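Local coordinates for protein putative acetyltransferase Ta0821 (Thermoplasma acidophilum DSM 1728, PDB 3C26) that probably transfers an acyl group, most likely acetyl, to a still unidentified acceptor, as other members of the GNAT family do, at residues 119-124 with 179-184. Numbering follows the deposited sequence.
Sequences RLRSAV and WKYMCS. With NO3 (nitrate ion), chain C; NO3 (nitrate ion), chain D.
Arg121 reaches from strand 119-124 to the backbone of strand 180-183. Its NH1 donates a hydrogen bond of 2.8 Å to Tyr181 O, bent to 145° at the hydrogen. The Arg121 side chain is extended from CG to NE (chi3 -177°), which carries the guanidinium across the gap between the strands. This is the tight, buried part. Arg121 CD lies 4.2 Å from Tyr181 CD2, at the edge of the phenol ring, and the guanidinium stands almost perpendicular to that ring. Arg121 NH2 approaches Cys183 SG obliquely at 3.8 Å; this sulfur is disulfide-bonded to Cys174. Glu263 and Asp82 form salt bridges with Arg121, and Asp82 also accepts a hydrogen bond from Cys183 N. The Tyr181 hydroxyl is hydrogen-bonded to Arg244.

The other end is looser. Arg119 is partly exposed, and its NH1 comes no nearer than 5.0 Å to Cys183 SG. Arg119 NE and NH2 grip a nitrate, probably from the crystallisation liquor, through O3 at 2.8 Å and O2 at 2.6 Å. A leucine in place of Arg121 would probably leave Glu263 and Asp82 without their cation and Tyr181 O without this donor. Arg121 and Asp82, oppositely charged, thus probably hold hairpin 174-183 by its backbone.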
# COMPACT_ATOMS: atom_id res chain seq x y z
N ARG A 119 -13.39 -18.81 -21.36
CA ARG A 119 -12.62 -18.08 -20.33
C ARG A 119 -13.02 -16.64 -20.08
O ARG A 119 -13.24 -15.84 -21.00
CB ARG A 119 -11.10 -18.07 -20.68
CG ARG A 119 -10.47 -19.46 -20.93
CD ARG A 119 -9.09 -19.38 -21.62
NE ARG A 119 -9.23 -19.01 -23.04
CZ ARG A 119 -8.24 -18.74 -23.90
NH1 ARG A 119 -6.96 -18.77 -23.53
NH2 ARG A 119 -8.53 -18.42 -25.16
N LEU A 120 -13.02 -16.31 -18.79
CA LEU A 120 -13.24 -14.96 -18.30
C LEU A 120 -11.97 -14.58 -17.55
O LEU A 120 -11.37 -15.40 -16.87
CB LEU A 120 -14.41 -14.87 -17.32
CG LEU A 120 -15.76 -15.45 -17.72
CD1 LEU A 120 -16.75 -15.39 -16.53
CD2 LEU A 120 -16.31 -14.77 -19.00
N ARG A 121 -11.60 -13.32 -17.71
CA ARG A 121 -10.47 -12.74 -16.99
C ARG A 121 -10.85 -11.41 -16.37
O ARG A 121 -11.76 -10.72 -16.84
CB ARG A 121 -9.24 -12.56 -17.90
CG ARG A 121 -8.76 -13.82 -18.51
CD ARG A 121 -7.48 -13.68 -19.22
NE ARG A 121 -7.12 -14.95 -19.85
CZ ARG A 121 -6.93 -15.13 -21.16
NH1 ARG A 121 -6.92 -14.13 -21.97
NH2 ARG A 121 -6.64 -16.33 -21.63
N SER A 122 -10.11 -11.06 -15.33
CA SER A 122 -10.32 -9.80 -14.62
C SER A 122 -9.06 -9.42 -13.85
O SER A 122 -8.33 -10.28 -13.34
CB SER A 122 -11.52 -9.91 -13.66
OG SER A 122 -12.03 -8.64 -13.26
N ALA A 123 -8.89 -8.10 -13.73
CA ALA A 123 -7.78 -7.56 -13.01
C ALA A 123 -8.24 -7.04 -11.65
O ALA A 123 -9.21 -6.26 -11.54
CB ALA A 123 -7.07 -6.46 -13.84
N VAL A 124 -7.55 -7.51 -10.61
CA VAL A 124 -7.85 -7.14 -9.22
C VAL A 124 -6.60 -6.68 -8.44
O VAL A 124 -5.57 -7.33 -8.49
CB VAL A 124 -8.49 -8.32 -8.45
CG1 VAL A 124 -8.99 -7.86 -7.12
CG2 VAL A 124 -9.61 -8.98 -9.30
N TRP A 179 -5.40 -2.64 -20.83
CA TRP A 179 -6.10 -3.16 -19.63
C TRP A 179 -6.85 -4.48 -19.79
O TRP A 179 -7.73 -4.83 -19.00
CB TRP A 179 -7.03 -2.11 -19.01
CG TRP A 179 -6.32 -0.92 -18.50
CD1 TRP A 179 -5.96 0.19 -19.22
CD2 TRP A 179 -5.80 -0.71 -17.17
NE1 TRP A 179 -5.27 1.05 -18.44
CE2 TRP A 179 -5.18 0.55 -17.17
CE3 TRP A 179 -5.79 -1.47 -16.00
CZ2 TRP A 179 -4.56 1.09 -16.04
CZ3 TRP A 179 -5.18 -0.91 -14.87
CH2 TRP A 179 -4.57 0.34 -14.91
N LYS A 180 -6.46 -5.18 -20.83
CA LYS A 180 -6.97 -6.49 -21.17
C LYS A 180 -5.79 -7.46 -21.19
O LYS A 180 -4.77 -7.19 -21.80
CB LYS A 180 -7.68 -6.42 -22.54
CG LYS A 180 -8.90 -5.52 -22.58
CD LYS A 180 -9.40 -5.24 -24.01
CE LYS A 180 -8.69 -4.06 -24.62
NZ LYS A 180 -9.03 -3.74 -26.09
N TYR A 181 -5.93 -8.58 -20.49
CA TYR A 181 -4.92 -9.63 -20.51
C TYR A 181 -5.33 -10.66 -21.58
O TYR A 181 -6.30 -11.40 -21.44
CB TYR A 181 -4.75 -10.29 -19.12
CG TYR A 181 -3.46 -11.08 -18.98
CD1 TYR A 181 -2.22 -10.42 -18.83
CD2 TYR A 181 -3.47 -12.47 -18.97
CE1 TYR A 181 -1.06 -11.12 -18.68
CE2 TYR A 181 -2.29 -13.16 -18.86
CZ TYR A 181 -1.09 -12.49 -18.72
OH TYR A 181 0.07 -13.22 -18.59
N MSE A 182 -4.54 -10.71 -22.63
CA MSE A 182 -4.86 -11.50 -23.81
C MSE A 182 -3.67 -12.29 -24.31
O MSE A 182 -2.53 -11.90 -24.15
CB MSE A 182 -5.32 -10.55 -24.94
CG MSE A 182 -4.26 -9.58 -25.41
SE MSE A 182 -4.80 -8.31 -26.85
CE MSE A 182 -5.87 -7.07 -25.83
N CYS A 183 -3.97 -13.40 -24.95
CA CYS A 183 -2.95 -14.27 -25.49
C CYS A 183 -3.08 -14.40 -26.99
O CYS A 183 -4.16 -14.23 -27.58
CB CYS A 183 -2.96 -15.65 -24.84
SG CYS A 183 -3.16 -15.60 -23.02
N SER A 184 -1.95 -14.63 -27.61
CA SER A 184 -1.90 -14.93 -29.03
C SER A 184 -0.59 -15.62 -29.40
O SER A 184 0.50 -15.08 -29.14
CB SER A 184 -2.13 -13.69 -29.88
OG SER A 184 -1.83 -13.99 -31.23
N NO3 C . -12.03 -18.81 -25.23
O1 NO3 C . -13.27 -19.05 -25.78
O2 NO3 C . -10.91 -18.81 -26.04
O3 NO3 C . -11.86 -18.59 -23.88
N NO3 D . -13.40 -7.49 -10.60
O1 NO3 D . -14.39 -7.16 -11.51
O2 NO3 D . -12.05 -7.30 -10.94
O3 NO3 D . -13.75 -7.97 -9.33